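Gdp-l-fucose synthetase (Naegleria fowleri, PDB 6AQZ) probably catalyses the NADPH-dependent epimerisation and reduction that form GDP-L-fucose, and binds NADP in a Rossmann-type domain. Local coordinates at residues T191-E203 / T328-K341. Residues are numbered along the deposited sequence; the frame is centred on the assembly and turned at random.
With NAP (NADP nicotinamide-adenine-dinucleotide phosphate), chain G.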
# COMPACT_ATOMS: atom_id res chain seq x y z
N THR A 191 0.27 -20.73 5.62
CA THR A 191 1.53 -20.75 6.34
C THR A 191 2.61 -21.35 5.42
O THR A 191 2.48 -21.30 4.19
CB THR A 191 1.36 -21.56 7.63
OG1 THR A 191 2.40 -21.22 8.55
CG2 THR A 191 1.35 -23.10 7.34
N ASN A 192 3.71 -21.83 5.99
CA ASN A 192 4.76 -22.50 5.22
C ASN A 192 4.25 -23.71 4.45
O ASN A 192 3.90 -24.74 5.04
CB ASN A 192 5.89 -22.93 6.16
CG ASN A 192 6.36 -21.79 7.03
OD1 ASN A 192 7.04 -20.89 6.55
ND2 ASN A 192 5.96 -21.79 8.29
N LEU A 193 4.21 -23.60 3.14
CA LEU A 193 3.78 -24.70 2.29
C LEU A 193 4.96 -25.57 1.87
O LEU A 193 6.10 -25.10 1.79
CB LEU A 193 3.06 -24.16 1.04
CG LEU A 193 1.81 -23.31 1.24
CD1 LEU A 193 1.11 -23.03 -0.10
CD2 LEU A 193 0.87 -23.91 2.27
N PHE A 194 4.69 -26.85 1.63
CA PHE A 194 5.70 -27.72 1.01
C PHE A 194 5.01 -28.76 0.15
O PHE A 194 3.82 -29.05 0.31
CB PHE A 194 6.59 -28.40 2.06
CG PHE A 194 5.86 -29.40 2.92
CD1 PHE A 194 5.07 -28.96 4.00
CD2 PHE A 194 5.90 -30.77 2.63
CE1 PHE A 194 4.39 -29.88 4.78
CE2 PHE A 194 5.21 -31.69 3.40
CZ PHE A 194 4.46 -31.25 4.49
N GLY A 195 5.77 -29.32 -0.78
CA GLY A 195 5.24 -30.37 -1.60
C GLY A 195 5.82 -30.41 -2.99
O GLY A 195 6.80 -29.73 -3.32
N PRO A 196 5.20 -31.23 -3.84
CA PRO A 196 5.71 -31.39 -5.20
C PRO A 196 5.59 -30.10 -5.99
O PRO A 196 4.75 -29.24 -5.70
CB PRO A 196 4.84 -32.51 -5.79
CG PRO A 196 3.72 -32.69 -4.89
CD PRO A 196 4.14 -32.19 -3.52
N HIS A 197 6.46 -29.96 -6.99
CA HIS A 197 6.55 -28.81 -7.88
C HIS A 197 6.98 -27.53 -7.16
O HIS A 197 6.81 -26.44 -7.70
CB HIS A 197 5.23 -28.58 -8.61
CG HIS A 197 4.82 -29.73 -9.47
ND1 HIS A 197 5.35 -29.93 -10.73
CD2 HIS A 197 3.94 -30.73 -9.27
CE1 HIS A 197 4.81 -31.01 -11.26
NE2 HIS A 197 3.94 -31.51 -10.40
N ASP A 198 7.58 -27.67 -5.98
CA ASP A 198 8.17 -26.58 -5.23
C ASP A 198 9.42 -26.07 -5.93
O ASP A 198 9.82 -26.55 -6.99
CB ASP A 198 8.51 -27.06 -3.82
CG ASP A 198 8.44 -25.95 -2.79
OD1 ASP A 198 8.55 -24.76 -3.17
OD2 ASP A 198 8.30 -26.28 -1.59
N ASN A 199 10.03 -25.04 -5.34
CA ASN A 199 11.32 -24.52 -5.79
C ASN A 199 12.39 -25.08 -4.86
O ASN A 199 12.48 -24.67 -3.71
CB ASN A 199 11.34 -22.99 -5.80
CG ASN A 199 12.65 -22.44 -6.30
OD1 ASN A 199 13.57 -23.20 -6.64
ND2 ASN A 199 12.74 -21.13 -6.38
N PHE A 200 13.20 -26.01 -5.37
CA PHE A 200 14.15 -26.72 -4.54
C PHE A 200 15.57 -26.16 -4.60
O PHE A 200 16.51 -26.84 -4.16
CB PHE A 200 14.17 -28.19 -4.91
CG PHE A 200 12.87 -28.88 -4.67
CD1 PHE A 200 12.61 -29.46 -3.45
CD2 PHE A 200 11.91 -28.93 -5.66
CE1 PHE A 200 11.40 -30.10 -3.24
CE2 PHE A 200 10.71 -29.57 -5.46
CZ PHE A 200 10.46 -30.17 -4.25
N ASN A 201 15.75 -24.96 -5.14
CA ASN A 201 17.05 -24.31 -5.11
C ASN A 201 17.45 -24.04 -3.67
O ASN A 201 16.72 -23.35 -2.95
CB ASN A 201 16.97 -23.00 -5.91
CG ASN A 201 18.31 -22.28 -5.99
OD1 ASN A 201 18.65 -21.48 -5.12
ND2 ASN A 201 19.05 -22.52 -7.07
N VAL A 202 18.61 -24.54 -3.25
CA VAL A 202 19.03 -24.34 -1.86
C VAL A 202 19.23 -22.85 -1.56
O VAL A 202 19.01 -22.41 -0.43
CB VAL A 202 20.29 -25.14 -1.53
CG1 VAL A 202 20.10 -26.64 -1.83
CG2 VAL A 202 21.47 -24.58 -2.29
N GLU A 203 19.64 -22.05 -2.55
CA GLU A 203 19.94 -20.65 -2.27
C GLU A 203 18.67 -19.81 -2.20
O GLU A 203 18.49 -19.04 -1.26
CB GLU A 203 20.91 -20.08 -3.32
N THR A 328 6.32 -36.20 -0.81
CA THR A 328 7.08 -35.17 -1.52
C THR A 328 8.45 -35.70 -1.96
O THR A 328 8.87 -35.49 -3.11
CB THR A 328 7.22 -33.93 -0.63
OG1 THR A 328 5.91 -33.49 -0.23
CG2 THR A 328 7.93 -32.81 -1.38
N VAL A 329 9.15 -36.41 -1.06
CA VAL A 329 10.45 -36.98 -1.40
C VAL A 329 10.33 -37.96 -2.56
O VAL A 329 11.12 -37.92 -3.51
CB VAL A 329 11.10 -37.64 -0.17
CG1 VAL A 329 12.30 -38.48 -0.59
CG2 VAL A 329 11.53 -36.61 0.85
N GLN A 330 9.31 -38.83 -2.53
CA GLN A 330 9.12 -39.77 -3.63
C GLN A 330 8.87 -39.02 -4.94
O GLN A 330 9.39 -39.41 -5.99
CB GLN A 330 7.98 -40.75 -3.34
N TRP A 331 8.08 -37.95 -4.88
CA TRP A 331 7.89 -37.12 -6.07
C TRP A 331 9.22 -36.54 -6.54
O TRP A 331 9.50 -36.49 -7.74
CB TRP A 331 6.89 -35.97 -5.80
CG TRP A 331 6.72 -35.11 -7.02
CD1 TRP A 331 5.79 -35.25 -8.00
CD2 TRP A 331 7.55 -34.00 -7.41
NE1 TRP A 331 5.99 -34.31 -8.98
CE2 TRP A 331 7.07 -33.53 -8.64
CE3 TRP A 331 8.65 -33.37 -6.84
CZ2 TRP A 331 7.64 -32.45 -9.30
CZ3 TRP A 331 9.24 -32.32 -7.50
CH2 TRP A 331 8.72 -31.86 -8.71
N PHE A 332 10.03 -36.09 -5.59
CA PHE A 332 11.29 -35.45 -5.93
C PHE A 332 12.26 -36.43 -6.58
O PHE A 332 12.90 -36.11 -7.59
CB PHE A 332 11.88 -34.84 -4.65
CG PHE A 332 13.07 -33.96 -4.88
CD1 PHE A 332 13.00 -32.92 -5.79
CD2 PHE A 332 14.23 -34.15 -4.16
CE1 PHE A 332 14.10 -32.08 -5.99
CE2 PHE A 332 15.32 -33.31 -4.35
CZ PHE A 332 15.26 -32.28 -5.26
N LEU A 333 12.34 -37.65 -6.05
CA LEU A 333 13.23 -38.65 -6.63
C LEU A 333 12.79 -39.02 -8.04
O LEU A 333 13.61 -39.09 -8.95
CB LEU A 333 13.30 -39.88 -5.74
CG LEU A 333 13.99 -39.62 -4.40
CD1 LEU A 333 13.76 -40.77 -3.42
CD2 LEU A 333 15.47 -39.38 -4.61
N GLU A 334 11.48 -39.21 -8.23
CA GLU A 334 11.00 -39.62 -9.55
C GLU A 334 11.06 -38.51 -10.58
O GLU A 334 11.08 -38.80 -11.77
CB GLU A 334 9.57 -40.17 -9.45
N ASN A 335 11.11 -37.23 -10.16
CA ASN A 335 11.00 -36.13 -11.12
C ASN A 335 12.17 -35.16 -11.06
O ASN A 335 12.10 -34.09 -11.66
CB ASN A 335 9.70 -35.36 -10.89
CG ASN A 335 8.48 -36.17 -11.23
OD1 ASN A 335 8.16 -36.34 -12.41
ND2 ASN A 335 7.79 -36.68 -10.21
N TYR A 336 13.29 -35.55 -10.45
CA TYR A 336 14.38 -34.62 -10.18
C TYR A 336 14.79 -33.82 -11.41
O TYR A 336 15.09 -32.63 -11.30
CB TYR A 336 15.59 -35.38 -9.64
CG TYR A 336 16.78 -34.50 -9.27
CD1 TYR A 336 16.77 -33.73 -8.11
CD2 TYR A 336 17.93 -34.44 -10.08
CE1 TYR A 336 17.85 -32.93 -7.75
CE2 TYR A 336 19.02 -33.63 -9.73
CZ TYR A 336 18.98 -32.88 -8.57
OH TYR A 336 20.04 -32.07 -8.20
N GLU A 337 14.82 -34.46 -12.58
CA GLU A 337 15.31 -33.77 -13.77
C GLU A 337 14.47 -32.55 -14.10
O GLU A 337 15.01 -31.50 -14.48
CB GLU A 337 15.34 -34.73 -14.96
CG GLU A 337 15.80 -34.06 -16.25
CD GLU A 337 15.61 -34.94 -17.48
OE1 GLU A 337 15.47 -36.17 -17.31
OE2 GLU A 337 15.58 -34.40 -18.60
N THR A 338 13.15 -32.64 -13.95
CA THR A 338 12.26 -31.54 -14.31
C THR A 338 11.92 -30.67 -13.12
O THR A 338 11.10 -29.76 -13.27
CB THR A 338 10.95 -32.04 -14.94
OG1 THR A 338 10.28 -32.91 -14.02
CG2 THR A 338 11.21 -32.75 -16.25
N ALA A 339 12.48 -30.95 -11.95
CA ALA A 339 12.13 -30.18 -10.77
C ALA A 339 12.84 -28.83 -10.79
O ALA A 339 13.98 -28.71 -11.26
CB ALA A 339 12.46 -30.96 -9.50
N ARG A 340 12.15 -27.82 -10.25
CA ARG A 340 12.66 -26.46 -10.12
C ARG A 340 13.83 -26.44 -9.14
O ARG A 340 13.67 -26.75 -7.95
CB ARG A 340 11.53 -25.55 -9.62
CG ARG A 340 10.46 -25.29 -10.67
CD ARG A 340 9.21 -24.68 -10.10
NE ARG A 340 9.38 -23.33 -9.56
CZ ARG A 340 8.56 -22.78 -8.65
NH1 ARG A 340 7.54 -23.49 -8.17
NH2 ARG A 340 8.77 -21.54 -8.21
N LYS A 341 15.01 -26.15 -9.65
CA LYS A 341 16.19 -26.09 -8.78
C LYS A 341 17.08 -24.92 -9.17
O LYS A 341 16.73 -24.18 -10.09
CB LYS A 341 16.96 -27.41 -8.81
CG LYS A 341 17.00 -28.12 -10.16
CD LYS A 341 17.67 -29.50 -10.01
CE LYS A 341 17.43 -30.36 -11.22
NZ LYS A 341 16.02 -30.42 -11.67
OXT LYS A 341 18.15 -24.69 -8.61
PA NAP G . 5.51 -20.42 -6.87
O1A NAP G . 6.75 -19.58 -6.92
O2A NAP G . 5.56 -21.90 -6.60
O5B NAP G . 4.61 -20.22 -8.24
C5B NAP G . 4.22 -18.90 -8.29
C4B NAP G . 3.31 -18.75 -9.55
O4B NAP G . 3.20 -17.36 -9.95
C3B NAP G . 3.86 -19.60 -10.77
O3B NAP G . 2.78 -20.15 -11.48
C2B NAP G . 4.44 -18.50 -11.67
O2B NAP G . 4.33 -18.75 -12.97
C1B NAP G . 3.36 -17.37 -11.36
N9A NAP G . 3.81 -16.06 -11.81
C8A NAP G . 4.82 -15.29 -11.26
N7A NAP G . 4.99 -14.11 -11.90
C5A NAP G . 4.04 -14.13 -12.91
C6A NAP G . 3.73 -13.21 -13.90
N6A NAP G . 4.43 -12.00 -13.98
N1A NAP G . 2.73 -13.43 -14.79
C2A NAP G . 2.10 -14.63 -14.63
N3A NAP G . 2.29 -15.63 -13.74
C4A NAP G . 3.29 -15.34 -12.87
O3 NAP G . 4.70 -19.62 -5.65
PN NAP G . 3.78 -20.57 -4.76
O1N NAP G . 2.80 -21.36 -5.53
O2N NAP G . 4.50 -21.11 -3.54
O5D NAP G . 2.73 -19.43 -3.95
C5D NAP G . 1.73 -18.95 -4.75
C4D NAP G . 0.90 -18.09 -3.83
O4D NAP G . 0.95 -18.67 -2.52
C3D NAP G . 1.63 -16.66 -3.71
O3D NAP G . 0.67 -15.66 -3.73
C2D NAP G . 2.35 -16.75 -2.35
O2D NAP G . 2.41 -15.57 -1.66
C1D NAP G . 1.39 -17.70 -1.58
N1N NAP G . 2.09 -18.31 -0.42
C2N NAP G . 3.05 -19.32 -0.57
C3N NAP G . 3.70 -19.83 0.54
C7N NAP G . 4.73 -20.90 0.36
O7N NAP G . 5.42 -21.34 1.30
N7N NAP G . 4.95 -21.43 -0.92
C4N NAP G . 3.43 -19.36 1.91
C5N NAP G . 2.40 -18.27 1.97
C6N NAP G . 1.79 -17.81 0.88
P2B NAP G . 5.73 -19.66 -13.77
O1X NAP G . 5.56 -20.99 -13.11
O2X NAP G . 5.30 -19.56 -15.24
O3X NAP G . 6.88 -18.81 -13.33
O HOH W 1 9.55 -28.22 -9.20
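Pro196 lays CB on one face of the Trp331 indole, 3.4 Å from the centroid of the five-membered ring and 11° off its normal, a close CH-pi contact. Trp331, whose chi1 of 179° turns CG away from its own backbone N, reaches out from helix 321-335 and also directs its six-membered-ring edge at the His197 face, CZ2 lying over the imidazole centre. Phe200 and Phe332 form an offset stack, centroids 4.4 Å apart and planes at 27°; Phe200 CE2 also meets Trp331 CZ3 at 3.7 Å. Pro209 of helix 207-221 and Phe283 of helix 272-283 pack against Phe200 and Phe332 respectively.

The C-terminal side is more polar and more open to solvent: one water links Asp198 O with Arg340 N, and Lys341 is exposed. Here Phe200 N donates to Arg340 O (2.7 Å), and Asn201 ND2 reaches the terminal carboxylate at Lys341 OXT (2.8 Å), while its OD1 accepts from Ala204 N.

Arg340 bends at chi3, and its NH1 is shared between His197 O (3.1 Å) and NADP O2A, while NH2 binds O1A of the same phosphate. The C-terminal tail thus grips the adenosine-side phosphate of NADP in a Rossmann-type, extended-SDR fold, whose strand 184-194 offers Leu193 N to the nicotinamide carboxamide.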